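Long-range contacts in ESX-5 secretion-associated protein EspG5 (Mycobacterium marinum, PDB 6VJ5), which acts as a cytoplasmic chaperone for its cognate PE/PPE proteins, keeping PE/PPE dimers from aggregating and supporting their secretion: residues Phe116-Ala121 with Ser129-Gly134; Val86-Arg91 with Ala224-Gln229; Glu32-Pro37 with Arg109-Asn114. All blocks are in the same frame, centred on the assembly; numbering follows the deposited sequence.

Contact 1: residues Phe116-Ala121 with Ser129-Gly134; sequences FRVVLA and SAVRVG
R117 and R132 face each other across a beta hairpin, strands 115-123 and 126-133, within the large antiparallel sheet of this EspG-family chaperone. Their backbones form a hydrogen-bonded pair: R117 N donates to R132 O at 2.9 Å and R132 N returns the bond to R117 O at 2.7 Å. Two residues on, V119 and A130 repeat the pattern, V119 N reaching A130 O at 2.7 Å and A130 N reaching V119 O at 2.8 Å, each N-H pointing almost straight at its oxygen. R117 O also receives the CA-H of V131, a secondary contact that fits the close approach of V118 and V131 in the non-hydrogen-bonded pair between. The backbone groups of F116, V118 and L120 that face the other way bond to L89, A87 and V85 on strand 83-91.

The side chains divide between the two faces of the sheet. On the face of F116, V118 and L120, the valines V118 and V131 lie side by side, CG2 to CG2 at 3.7 Å, and V133 sets its CG2 at the edge of the F116 ring, near the ring plane. Helix 69-79 covers A130 on the other face, where both arginines also start and then lead away from the hairpin. R117 pairs through NE with E115 and through NH1 with the carbonyl of E32. R132 gives NH1 to L33 O and NH2 to R109 O, tying the hairpin to two loops. With CG anti to the backbone N (chi1 172°) and the chain extended as far as NE, R132 also reaches round the turn to G134, whose single carbonyl oxygen accepts NE at 2.9 Å and NH2 at 3.2 Å, lying close to the guanidinium plane.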
ATOM      1  N   PHE C 116     -20.319  -9.546 -13.198  1.00 47.64           N
ATOM      2  CA  PHE C 116     -19.861 -10.852 -12.745  1.00 44.44           C
ATOM      3  C   PHE C 116     -18.535 -11.107 -13.453  1.00 55.25           C
ATOM      4  O   PHE C 116     -18.433 -10.911 -14.668  1.00 49.18           O
ATOM      5  CB  PHE C 116     -20.902 -11.932 -13.067  1.00 56.29           C
ATOM      6  CG  PHE C 116     -22.328 -11.497 -12.803  1.00 65.95           C
ATOM      7  CD1 PHE C 116     -23.054 -10.821 -13.777  1.00 67.49           C
ATOM      8  CD2 PHE C 116     -22.941 -11.756 -11.584  1.00 76.39           C
ATOM      9  CE1 PHE C 116     -24.366 -10.414 -13.541  1.00 66.42           C
ATOM     10  CE2 PHE C 116     -24.254 -11.353 -11.343  1.00 77.83           C
ATOM     11  CZ  PHE C 116     -24.965 -10.683 -12.325  1.00 67.97           C
ATOM     12  N   ARG C 117     -17.515 -11.515 -12.702  1.00 53.60           N
ATOM     13  CA  ARG C 117     -16.155 -11.596 -13.228  1.00 51.23           C
ATOM     14  C   ARG C 117     -15.631 -13.016 -13.098  1.00 52.55           C
ATOM     15  O   ARG C 117     -15.570 -13.561 -11.991  1.00 55.31           O
ATOM     16  CB  ARG C 117     -15.230 -10.616 -12.503  1.00 53.64           C
ATOM     17  CG  ARG C 117     -15.175  -9.232 -13.144  1.00 54.36           C
ATOM     18  CD  ARG C 117     -15.107  -8.105 -12.111  1.00 55.12           C
ATOM     19  NE  ARG C 117     -15.061  -6.804 -12.773  1.00 56.13           N
ATOM     20  CZ  ARG C 117     -13.945  -6.132 -13.051  1.00 62.78           C
ATOM     21  NH1 ARG C 117     -12.759  -6.621 -12.709  1.00 59.08           N
ATOM     22  NH2 ARG C 117     -14.019  -4.962 -13.668  1.00 69.77           N
ATOM     23  N   VAL C 118     -15.240 -13.600 -14.231  1.00 45.45           N
ATOM     24  CA  VAL C 118     -14.802 -14.989 -14.317  1.00 48.40           C
ATOM     25  C   VAL C 118     -13.369 -15.022 -14.837  1.00 54.97           C
ATOM     26  O   VAL C 118     -13.096 -14.559 -15.953  1.00 49.44           O
ATOM     27  CB  VAL C 118     -15.717 -15.820 -15.234  1.00 53.16           C
ATOM     28  CG1 VAL C 118     -15.127 -17.206 -15.447  1.00 50.20           C
ATOM     29  CG2 VAL C 118     -17.121 -15.905 -14.674  1.00 54.67           C
ATOM     30  N   VAL C 119     -12.466 -15.606 -14.054  1.00 51.27           N
ATOM     31  CA  VAL C 119     -11.085 -15.826 -14.463  1.00 52.06           C
ATOM     32  C   VAL C 119     -10.825 -17.327 -14.502  1.00 61.87           C
ATOM     33  O   VAL C 119     -11.126 -18.043 -13.540  1.00 60.52           O
ATOM     34  CB  VAL C 119     -10.092 -15.121 -13.520  1.00 49.60           C
ATOM     35  CG1 VAL C 119      -8.663 -15.380 -13.959  1.00 62.66           C
ATOM     36  CG2 VAL C 119     -10.375 -13.631 -13.488  1.00 55.69           C
ATOM     37  N   LEU C 120     -10.266 -17.793 -15.617  1.00 48.91           N
ATOM     38  CA  LEU C 120      -9.882 -19.187 -15.810  1.00 57.61           C
ATOM     39  C   LEU C 120      -8.361 -19.216 -15.914  1.00 61.21           C
ATOM     40  O   LEU C 120      -7.791 -18.690 -16.875  1.00 60.92           O
ATOM     41  CB  LEU C 120     -10.525 -19.770 -17.064  1.00 61.59           C
ATOM     42  CG  LEU C 120     -12.047 -19.777 -17.145  1.00 62.05           C
ATOM     43  CD1 LEU C 120     -12.475 -19.898 -18.604  1.00 54.94           C
ATOM     44  CD2 LEU C 120     -12.628 -20.913 -16.331  1.00 52.69           C
ATOM     45  N   ALA C 121      -7.707 -19.834 -14.938  1.00 62.88           N
ATOM     46  CA  ALA C 121      -6.255 -19.870 -14.878  1.00 64.51           C
ATOM     47  C   ALA C 121      -5.749 -21.281 -15.138  1.00 62.43           C
ATOM     48  O   ALA C 121      -6.413 -22.268 -14.810  1.00 58.46           O
ATOM     49  CB  ALA C 121      -5.751 -19.379 -13.518  1.00 69.93           C
ATOM     50  N   SER C 129     -10.725 -22.145 -11.578  1.00 65.30           N
ATOM     51  CA  SER C 129     -11.732 -21.126 -11.841  1.00 62.02           C
ATOM     52  C   SER C 129     -11.818 -20.168 -10.660  1.00 64.98           C
ATOM     53  O   SER C 129     -11.892 -20.605  -9.508  1.00 64.94           O
ATOM     54  CB  SER C 129     -13.106 -21.759 -12.088  1.00 59.53           C
ATOM     55  OG  SER C 129     -13.855 -21.852 -10.882  1.00 63.01           O
ATOM     56  N   ALA C 130     -11.813 -18.869 -10.948  1.00 62.77           N
ATOM     57  CA  ALA C 130     -12.055 -17.835  -9.947  1.00 65.70           C
ATOM     58  C   ALA C 130     -13.156 -16.930 -10.477  1.00 63.96           C
ATOM     59  O   ALA C 130     -12.996 -16.312 -11.536  1.00 60.85           O
ATOM     60  CB  ALA C 130     -10.782 -17.038  -9.648  1.00 50.41           C
ATOM     61  N   VAL C 131     -14.271 -16.860  -9.752  1.00 52.44           N
ATOM     62  CA  VAL C 131     -15.453 -16.119 -10.182  1.00 57.81           C
ATOM     63  C   VAL C 131     -15.846 -15.173  -9.062  1.00 49.11           C
ATOM     64  O   VAL C 131     -16.094 -15.616  -7.936  1.00 53.26           O
ATOM     65  CB  VAL C 131     -16.627 -17.052 -10.528  1.00 64.50           C
ATOM     66  CG1 VAL C 131     -17.889 -16.249 -10.841  1.00 53.33           C
ATOM     67  CG2 VAL C 131     -16.248 -17.967 -11.685  1.00 64.08           C
ATOM     68  N   ARG C 132     -15.924 -13.882  -9.368  1.00 53.36           N
ATOM     69  CA  ARG C 132     -16.301 -12.883  -8.381  1.00 58.09           C
ATOM     70  C   ARG C 132     -17.672 -12.306  -8.703  1.00 49.65           C
ATOM     71  O   ARG C 132     -17.932 -11.901  -9.843  1.00 46.62           O
ATOM     72  CB  ARG C 132     -15.278 -11.748  -8.295  1.00 51.28           C
ATOM     73  CG  ARG C 132     -15.784 -10.633  -7.396  1.00 51.17           C
ATOM     74  CD  ARG C 132     -14.728  -9.635  -6.974  1.00 46.15           C
ATOM     75  NE  ARG C 132     -15.337  -8.623  -6.111  1.00 47.28           N
ATOM     76  CZ  ARG C 132     -14.702  -7.568  -5.619  1.00 50.72           C
ATOM     77  NH1 ARG C 132     -13.419  -7.371  -5.891  1.00 55.45           N
ATOM     78  NH2 ARG C 132     -15.354  -6.706  -4.850  1.00 46.09           N
ATOM     79  N   VAL C 133     -18.539 -12.272  -7.691  1.00 53.56           N
ATOM     80  CA  VAL C 133     -19.858 -11.653  -7.765  1.00 44.10           C
ATOM     81  C   VAL C 133     -20.048 -10.838  -6.493  1.00 47.51           C
ATOM     82  O   VAL C 133     -19.875 -11.362  -5.389  1.00 59.77           O
ATOM     83  CB  VAL C 133     -20.990 -12.690  -7.899  1.00 56.53           C
ATOM     84  CG1 VAL C 133     -22.345 -11.986  -7.865  1.00 45.17           C
ATOM     85  CG2 VAL C 133     -20.826 -13.502  -9.170  1.00 53.79           C
ATOM     86  N   GLY C 134     -20.413  -9.576  -6.638  1.00 49.45           N
ATOM     87  CA  GLY C 134     -20.498  -8.727  -5.465  1.00 53.94           C
ATOM     88  C   GLY C 134     -19.140  -8.685  -4.790  1.00 63.36           C
ATOM     89  O   GLY C 134     -18.125  -8.308  -5.387  1.00 52.60           O
TER

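Contact 2: residues Val86-Arg91 with Ala224-Gln229; sequences VALLSR and AVYARQ
V86 lies against one face of the Y226 ring, its CB 3.9 Å from the ring centroid and displaced toward the rim, a CH-pi contact between strands 83-91 and 221-231 of the large antiparallel sheet, close to the centre of the chain. The CG1 branch of V86 lies toward the phenol end, 3.4 Å from Y226 CZ. Y226 CG sits between the backbone N and the carbonyl carbon (chi1 56°), a crowded position; the ring end of the side chain comes nearer V86, and L88 CD1 meets the ring at its edge. The other branch of V86, CG2, approaches the R228 guanidinium obliquely, 4.0 Å from NH1.

Beneath these side chains the backbones hold the register. V86 and Y226 form a hydrogen-bonded pair, with V86 N donating to Y226 O at 2.6 Å, and L88 and A224 form the next one. Between them A87 and V225 make a non-hydrogen-bonded pair, with A87 CB and V225 CG2 4.1 Å apart on the other face of the sheet.

Further out, E32 positions the polar ends. Its OE2 takes the hydroxyl of Y226 in a hydrogen bond and NH2 of R228 in a salt bridge, while R228 NE is held by Y230 OH. S238 and V241 of strand 234-247 also touch Y226, and the chain of another protein packs on L88, A224, Y226 and R228. In this buried setting one carboxylate oxygen is matched by a cation and a phenol, a pairing that would favour the charged form of E32 and hold the phenol end of Y226 in place, while the CH-pi contact sets V86 against the ring face.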
ATOM      1  N   VAL C  86     -10.048 -14.565 -19.412  1.00 52.13           N
ATOM      2  CA  VAL C  86     -10.928 -13.719 -18.618  1.00 52.47           C
ATOM      3  C   VAL C  86     -12.233 -13.516 -19.371  1.00 51.36           C
ATOM      4  O   VAL C  86     -12.239 -13.393 -20.600  1.00 54.67           O
ATOM      5  CB  VAL C  86     -10.271 -12.360 -18.301  1.00 58.07           C
ATOM      6  CG1 VAL C  86     -11.309 -11.388 -17.757  1.00 54.29           C
ATOM      7  CG2 VAL C  86      -9.128 -12.544 -17.318  1.00 53.81           C
ATOM      8  N   ALA C  87     -13.334 -13.464 -18.621  1.00 43.88           N
ATOM      9  CA  ALA C  87     -14.652 -13.146 -19.157  1.00 49.60           C
ATOM     10  C   ALA C  87     -15.347 -12.209 -18.181  1.00 48.63           C
ATOM     11  O   ALA C  87     -15.478 -12.535 -16.997  1.00 42.01           O
ATOM     12  CB  ALA C  87     -15.484 -14.413 -19.370  1.00 52.94           C
ATOM     13  N   LEU C  88     -15.778 -11.051 -18.668  1.00 45.91           N
ATOM     14  CA  LEU C  88     -16.548 -10.098 -17.876  1.00 50.95           C
ATOM     15  C   LEU C  88     -17.973 -10.092 -18.408  1.00 56.23           C
ATOM     16  O   LEU C  88     -18.189  -9.829 -19.595  1.00 58.87           O
ATOM     17  CB  LEU C  88     -15.943  -8.698 -17.957  1.00 45.67           C
ATOM     18  CG  LEU C  88     -14.426  -8.613 -17.777  1.00 61.93           C
ATOM     19  CD1 LEU C  88     -13.937  -7.203 -18.079  1.00 51.93           C
ATOM     20  CD2 LEU C  88     -14.026  -9.057 -16.379  1.00 50.01           C
ATOM     21  N   LEU C  89     -18.937 -10.377 -17.538  1.00 51.16           N
ATOM     22  CA  LEU C  89     -20.334 -10.472 -17.930  1.00 51.27           C
ATOM     23  C   LEU C  89     -21.154  -9.445 -17.169  1.00 56.58           C
ATOM     24  O   LEU C  89     -20.880  -9.151 -16.002  1.00 60.87           O
ATOM     25  CB  LEU C  89     -20.894 -11.868 -17.663  1.00 48.04           C
ATOM     26  CG  LEU C  89     -20.057 -13.004 -18.244  1.00 51.65           C
ATOM     27  CD1 LEU C  89     -19.087 -13.508 -17.182  1.00 49.81           C
ATOM     28  CD2 LEU C  89     -20.929 -14.116 -18.774  1.00 57.23           C
ATOM     29  N   SER C  90     -22.173  -8.914 -17.835  1.00 50.19           N
ATOM     30  CA  SER C  90     -23.028  -7.914 -17.221  1.00 47.50           C
ATOM     31  C   SER C  90     -24.487  -8.201 -17.536  1.00 53.97           C
ATOM     32  O   SER C  90     -24.829  -8.743 -18.589  1.00 53.89           O
ATOM     33  CB  SER C  90     -22.674  -6.494 -17.691  1.00 51.87           C
ATOM     34  OG  SER C  90     -22.727  -6.401 -19.104  1.00 54.25           O
ATOM     35  N   ARG C  91     -25.338  -7.859 -16.574  1.00 56.41           N
ATOM     36  CA  ARG C  91     -26.760  -7.645 -16.806  1.00 56.53           C
ATOM     37  C   ARG C  91     -26.940  -6.171 -17.147  1.00 59.71           C
ATOM     38  O   ARG C  91     -26.638  -5.301 -16.321  1.00 51.76           O
ATOM     39  CB  ARG C  91     -27.572  -8.038 -15.572  1.00 55.52           C
ATOM     40  CG  ARG C  91     -28.901  -7.318 -15.424  1.00 56.88           C
ATOM     41  CD  ARG C  91     -29.758  -7.963 -14.328  1.00 63.99           C
ATOM     42  NE  ARG C  91     -30.107  -9.339 -14.670  1.00 72.41           N
ATOM     43  CZ  ARG C  91     -29.564 -10.418 -14.112  1.00 69.71           C
ATOM     44  NH1 ARG C  91     -28.650 -10.298 -13.157  1.00 70.25           N
ATOM     45  NH2 ARG C  91     -29.946 -11.623 -14.506  1.00 67.15           N
ATOM     46  N   ALA C 224     -17.377  -9.708 -22.314  1.00 54.56           N
ATOM     47  CA  ALA C 224     -16.075  -9.456 -22.915  1.00 53.32           C
ATOM     48  C   ALA C 224     -15.155 -10.603 -22.526  1.00 43.34           C
ATOM     49  O   ALA C 224     -15.102 -10.983 -21.354  1.00 45.86           O
ATOM     50  CB  ALA C 224     -15.501  -8.116 -22.456  1.00 46.87           C
ATOM     51  N   VAL C 225     -14.450 -11.165 -23.502  1.00 53.91           N
ATOM     52  CA  VAL C 225     -13.606 -12.334 -23.284  1.00 44.94           C
ATOM     53  C   VAL C 225     -12.241 -12.065 -23.897  1.00 53.16           C
ATOM     54  O   VAL C 225     -12.145 -11.683 -25.068  1.00 48.22           O
ATOM     55  CB  VAL C 225     -14.225 -13.609 -23.888  1.00 51.91           C
ATOM     56  CG1 VAL C 225     -13.375 -14.822 -23.544  1.00 51.04           C
ATOM     57  CG2 VAL C 225     -15.655 -13.787 -23.402  1.00 53.73           C
ATOM     58  N   TYR C 226     -11.188 -12.276 -23.109  1.00 57.83           N
ATOM     59  CA  TYR C 226      -9.821 -12.082 -23.569  1.00 53.57           C
ATOM     60  C   TYR C 226      -8.898 -12.945 -22.721  1.00 49.37           C
ATOM     61  O   TYR C 226      -9.319 -13.567 -21.741  1.00 54.56           O
ATOM     62  CB  TYR C 226      -9.421 -10.606 -23.506  1.00 49.14           C
ATOM     63  CG  TYR C 226      -9.575 -10.000 -22.131  1.00 51.47           C
ATOM     64  CD1 TYR C 226     -10.818  -9.588 -21.669  1.00 54.76           C
ATOM     65  CD2 TYR C 226      -8.477  -9.837 -21.297  1.00 52.58           C
ATOM     66  CE1 TYR C 226     -10.967  -9.038 -20.416  1.00 49.56           C
ATOM     67  CE2 TYR C 226      -8.614  -9.283 -20.038  1.00 53.26           C
ATOM     68  CZ  TYR C 226      -9.862  -8.885 -19.604  1.00 44.76           C
ATOM     69  OH  TYR C 226     -10.011  -8.335 -18.354  1.00 46.20           O
ATOM     70  N   ALA C 227      -7.626 -12.986 -23.113  1.00 53.52           N
ATOM     71  CA  ALA C 227      -6.672 -13.886 -22.482  1.00 65.45           C
ATOM     72  C   ALA C 227      -5.330 -13.195 -22.279  1.00 58.50           C
ATOM     73  O   ALA C 227      -5.023 -12.177 -22.904  1.00 56.37           O
ATOM     74  CB  ALA C 227      -6.473 -15.162 -23.314  1.00 61.34           C
ATOM     75  N   ARG C 228      -4.523 -13.790 -21.401  1.00 66.97           N
ATOM     76  CA  ARG C 228      -3.209 -13.274 -21.037  1.00 64.36           C
ATOM     77  C   ARG C 228      -2.250 -14.448 -20.905  1.00 63.02           C
ATOM     78  O   ARG C 228      -2.599 -15.481 -20.325  1.00 60.95           O
ATOM     79  CB  ARG C 228      -3.290 -12.476 -19.730  1.00 56.93           C
ATOM     80  CG  ARG C 228      -2.396 -11.247 -19.683  1.00 66.44           C
ATOM     81  CD  ARG C 228      -2.882 -10.215 -18.643  1.00 58.58           C
ATOM     82  NE  ARG C 228      -3.677 -10.822 -17.578  1.00 51.19           N
ATOM     83  CZ  ARG C 228      -4.891 -10.413 -17.219  1.00 50.07           C
ATOM     84  NH1 ARG C 228      -5.534 -11.037 -16.249  1.00 48.64           N
ATOM     85  NH2 ARG C 228      -5.455  -9.368 -17.810  1.00 56.30           N
ATOM     86  N   GLN C 229      -1.050 -14.294 -21.463  1.00 70.18           N
ATOM     87  CA  GLN C 229      -0.026 -15.330 -21.451  1.00 70.29           C
ATOM     88  C   GLN C 229       1.227 -14.817 -20.753  1.00 80.77           C
ATOM     89  O   GLN C 229       1.524 -13.618 -20.777  1.00 73.18           O
ATOM     90  CB  GLN C 229       0.320 -15.773 -22.876  1.00 70.82           C
ATOM     91  CG  GLN C 229       0.457 -17.271 -23.050  1.00 77.69           C
ATOM     92  CD  GLN C 229       0.750 -17.663 -24.486  1.00 80.26           C
ATOM     93  OE1 GLN C 229       1.078 -16.819 -25.320  1.00 68.54           O
ATOM     94  NE2 GLN C 229       0.630 -18.951 -24.783  1.00 84.76           N
TER

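Contact 3: residues Glu32-Pro37 with Arg109-Asn114; sequences ELRCRP and RDIPDN
R34 sets its CG over the centre of the R109 guanidinium, 3.8 Å from R109 CZ. This is the tight part of the contact between two loops, and each arginine ends on a carbonyl of the opposite loop. R109, bent at chi2 and chi3, sends NH1 to C35 O at 2.9 Å; the oxygen lies in the guanidinium plane, but the donor stands well above the carbonyl plane of C35. R34 bends at chi3 (-83°), and its NH1 meets D110 O at 3.0 Å, here in the plane of both groups; the same nitrogen also bonds G97 O. I111 CG2 rests on R34 CD, 4.0 Å away.

Elsewhere the contact thins to R36 N near R109 CD and a long approach of P37, and the CB of D110 points away. The chain of another protein bonds R109 NH1 through an acidic side chain and packs aromatic side chains on R109, R36 and P37, consistent with the chaperone's partner-binding role. Beneath, R34 and I111 lie on R117 and R132 of strands 115-123 and 126-133, while C35 packs against F17 and Q21 of helix 14-23.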
ATOM      1  N   GLU C  32      -8.591  -8.650 -12.516  1.00 52.66           N
ATOM      2  CA  GLU C  32     -10.039  -8.604 -12.704  1.00 47.90           C
ATOM      3  C   GLU C  32     -10.796  -9.025 -11.450  1.00 49.76           C
ATOM      4  O   GLU C  32     -11.945  -8.613 -11.258  1.00 50.75           O
ATOM      5  CB  GLU C  32     -10.449  -9.492 -13.878  1.00 54.09           C
ATOM      6  CG  GLU C  32     -10.021  -8.969 -15.237  1.00 45.63           C
ATOM      7  CD  GLU C  32      -8.598  -9.330 -15.581  1.00 56.13           C
ATOM      8  OE1 GLU C  32      -7.928  -9.945 -14.731  1.00 53.49           O
ATOM      9  OE2 GLU C  32      -8.153  -9.002 -16.701  1.00 43.61           O
ATOM     10  N   LEU C  33     -10.188  -9.849 -10.599  1.00 50.72           N
ATOM     11  CA  LEU C  33     -10.799 -10.176  -9.317  1.00 46.26           C
ATOM     12  C   LEU C  33     -10.752  -9.012  -8.342  1.00 50.52           C
ATOM     13  O   LEU C  33     -11.444  -9.053  -7.316  1.00 46.19           O
ATOM     14  CB  LEU C  33     -10.102 -11.387  -8.709  1.00 55.49           C
ATOM     15  CG  LEU C  33     -10.270 -12.680  -9.504  1.00 56.67           C
ATOM     16  CD1 LEU C  33      -9.174 -13.659  -9.157  1.00 56.89           C
ATOM     17  CD2 LEU C  33     -11.641 -13.268  -9.215  1.00 62.95           C
ATOM     18  N   ARG C  34      -9.941  -7.995  -8.636  1.00 46.13           N
ATOM     19  CA  ARG C  34      -9.914  -6.748  -7.879  1.00 50.82           C
ATOM     20  C   ARG C  34      -9.836  -7.010  -6.377  1.00 48.20           C
ATOM     21  O   ARG C  34     -10.633  -6.498  -5.585  1.00 51.93           O
ATOM     22  CB  ARG C  34     -11.127  -5.892  -8.234  1.00 50.26           C
ATOM     23  CG  ARG C  34     -11.013  -4.441  -7.826  1.00 55.05           C
ATOM     24  CD  ARG C  34     -12.137  -3.618  -8.430  1.00 56.40           C
ATOM     25  NE  ARG C  34     -11.871  -3.206  -9.807  1.00 52.53           N
ATOM     26  CZ  ARG C  34     -12.645  -2.368 -10.491  1.00 47.55           C
ATOM     27  NH1 ARG C  34     -13.728  -1.865  -9.919  1.00 48.91           N
ATOM     28  NH2 ARG C  34     -12.344  -2.035 -11.739  1.00 48.03           N
ATOM     29  N   CYS C  35      -8.849  -7.803  -5.978  1.00 60.22           N
ATOM     30  CA  CYS C  35      -8.593  -8.011  -4.562  1.00 65.27           C
ATOM     31  C   CYS C  35      -7.543  -7.029  -4.063  1.00 55.47           C
ATOM     32  O   CYS C  35      -6.842  -6.378  -4.842  1.00 57.20           O
ATOM     33  CB  CYS C  35      -8.137  -9.443  -4.310  1.00 63.67           C
ATOM     34  SG  CYS C  35      -9.413 -10.654  -4.673  1.00 85.82           S
ATOM     35  N   ARG C  36      -7.452  -6.908  -2.747  1.00 68.36           N
ATOM     36  CA  ARG C  36      -6.399  -6.091  -2.163  1.00 72.45           C
ATOM     37  C   ARG C  36      -5.059  -6.754  -2.457  1.00 62.96           C
ATOM     38  O   ARG C  36      -4.938  -7.978  -2.322  1.00 66.16           O
ATOM     39  CB  ARG C  36      -6.596  -5.929  -0.659  1.00 68.53           C
ATOM     40  CG  ARG C  36      -6.587  -4.470  -0.200  1.00 72.43           C
ATOM     41  CD  ARG C  36      -6.491  -4.367   1.318  1.00 78.31           C
ATOM     42  NE  ARG C  36      -7.496  -5.182   1.997  1.00 87.26           N
ATOM     43  CZ  ARG C  36      -7.425  -5.549   3.274  1.00 88.55           C
ATOM     44  NH1 ARG C  36      -8.384  -6.294   3.806  1.00 85.11           N
ATOM     45  NH2 ARG C  36      -6.391  -5.178   4.019  1.00 79.46           N
ATOM     46  N   PRO C  37      -4.048  -6.009  -2.896  1.00 64.64           N
ATOM     47  CA  PRO C  37      -2.717  -6.608  -3.023  1.00 74.31           C
ATOM     48  C   PRO C  37      -2.176  -6.954  -1.647  1.00 60.23           C
ATOM     49  O   PRO C  37      -2.500  -6.309  -0.646  1.00 59.31           O
ATOM     50  CB  PRO C  37      -1.887  -5.514  -3.703  1.00 69.75           C
ATOM     51  CG  PRO C  37      -2.580  -4.238  -3.349  1.00 65.56           C
ATOM     52  CD  PRO C  37      -4.049  -4.567  -3.212  1.00 64.28           C
ATOM     53  N   ARG C 109     -12.316  -1.579  -3.882  1.00 52.86           N
ATOM     54  CA  ARG C 109     -12.294  -2.927  -4.429  1.00 48.49           C
ATOM     55  C   ARG C 109     -13.681  -3.393  -4.855  1.00 58.86           C
ATOM     56  O   ARG C 109     -13.821  -4.527  -5.323  1.00 51.88           O
ATOM     57  CB  ARG C 109     -11.690  -3.891  -3.405  1.00 53.06           C
ATOM     58  CG  ARG C 109     -10.324  -3.444  -2.859  1.00 54.83           C
ATOM     59  CD  ARG C 109      -9.188  -3.709  -3.845  1.00 52.76           C
ATOM     60  NE  ARG C 109      -9.015  -2.651  -4.841  1.00 48.70           N
ATOM     61  CZ  ARG C 109      -8.180  -2.735  -5.874  1.00 56.58           C
ATOM     62  NH1 ARG C 109      -7.447  -3.828  -6.045  1.00 55.71           N
ATOM     63  NH2 ARG C 109      -8.078  -1.733  -6.740  1.00 52.65           N
ATOM     64  N   ASP C 110     -14.702  -2.545  -4.721  1.00 52.41           N
ATOM     65  CA  ASP C 110     -16.032  -2.915  -5.174  1.00 58.41           C
ATOM     66  C   ASP C 110     -16.047  -3.087  -6.691  1.00 54.31           C
ATOM     67  O   ASP C 110     -15.216  -2.531  -7.419  1.00 55.32           O
ATOM     68  CB  ASP C 110     -17.070  -1.857  -4.797  1.00 46.81           C
ATOM     69  CG  ASP C 110     -17.329  -1.781  -3.309  1.00 49.63           C
ATOM     70  OD1 ASP C 110     -17.122  -2.788  -2.594  1.00 63.52           O
ATOM     71  OD2 ASP C 110     -17.762  -0.697  -2.862  1.00 55.52           O
ATOM     72  N   ILE C 111     -17.018  -3.854  -7.161  1.00 51.23           N
ATOM     73  CA  ILE C 111     -17.321  -3.948  -8.589  1.00 54.46           C
ATOM     74  C   ILE C 111     -18.786  -3.597  -8.766  1.00 49.98           C
ATOM     75  O   ILE C 111     -19.573  -3.628  -7.802  1.00 45.49           O
ATOM     76  CB  ILE C 111     -16.991  -5.348  -9.156  1.00 54.86           C
ATOM     77  CG1 ILE C 111     -17.734  -6.447  -8.398  1.00 44.32           C
ATOM     78  CG2 ILE C 111     -15.494  -5.609  -9.108  1.00 50.97           C
ATOM     79  CD1 ILE C 111     -17.512  -7.834  -8.980  1.00 48.61           C
ATOM     80  N   PRO C 112     -19.200  -3.243  -9.986  1.00 56.36           N
ATOM     81  CA  PRO C 112     -20.604  -2.865 -10.200  1.00 55.15           C
ATOM     82  C   PRO C 112     -21.545  -4.017  -9.877  1.00 44.03           C
ATOM     83  O   PRO C 112     -21.264  -5.177 -10.181  1.00 45.86           O
ATOM     84  CB  PRO C 112     -20.653  -2.494 -11.688  1.00 54.53           C
ATOM     85  CG  PRO C 112     -19.228  -2.139 -12.038  1.00 49.58           C
ATOM     86  CD  PRO C 112     -18.384  -3.070 -11.202  1.00 51.08           C
ATOM     87  N   ASP C 113     -22.685  -3.680  -9.267  1.00 50.53           N
ATOM     88  CA  ASP C 113     -23.638  -4.708  -8.857  1.00 61.63           C
ATOM     89  C   ASP C 113     -24.168  -5.519 -10.034  1.00 49.37           C
ATOM     90  O   ASP C 113     -24.681  -6.624  -9.827  1.00 49.98           O
ATOM     91  CB  ASP C 113     -24.820  -4.080  -8.109  1.00 63.18           C
ATOM     92  CG  ASP C 113     -24.522  -3.828  -6.641  1.00 86.97           C
ATOM     93  OD1 ASP C 113     -23.622  -4.497  -6.089  1.00 78.14           O
ATOM     94  OD2 ASP C 113     -25.191  -2.964  -6.035  1.00 84.53           O
ATOM     95  N   ASN C 114     -24.063  -5.002 -11.256  1.00 44.26           N
ATOM     96  CA  ASN C 114     -24.542  -5.705 -12.438  1.00 47.67           C
ATOM     97  C   ASN C 114     -23.458  -6.537 -13.110  1.00 58.81           C
ATOM     98  O   ASN C 114     -23.685  -7.050 -14.213  1.00 49.51           O
ATOM     99  CB  ASN C 114     -25.100  -4.707 -13.459  1.00 46.20           C
ATOM    100  CG  ASN C 114     -24.003  -3.937 -14.176  1.00 53.49           C
ATOM    101  OD1 ASN C 114     -23.049  -3.475 -13.553  1.00 50.31           O
ATOM    102  ND2 ASN C 114     -24.129  -3.805 -15.492  1.00 53.38           N
TER

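In the fold
Contacts 1 and 2 belong to one antiparallel sheet and are joined through the neighbouring strands 83-91 and 115-123. Contact 2 is wholly buried near the centre of the chain; contact 1 is partly buried, and contact 3, two loops without regular bridges, lies farther out. Their chemistry follows: in the sheet, paired backbone bonds and mostly apolar side chains, with arginines and a tyrosine on one face; between the loops, arginine-to-carbonyl bonds. Arginines, Y226 and E32 join sheet to loops, since R117 and R132 of contact 1 and Y226 and R228 of contact 2 all bond residues of 32-37 or 109-114.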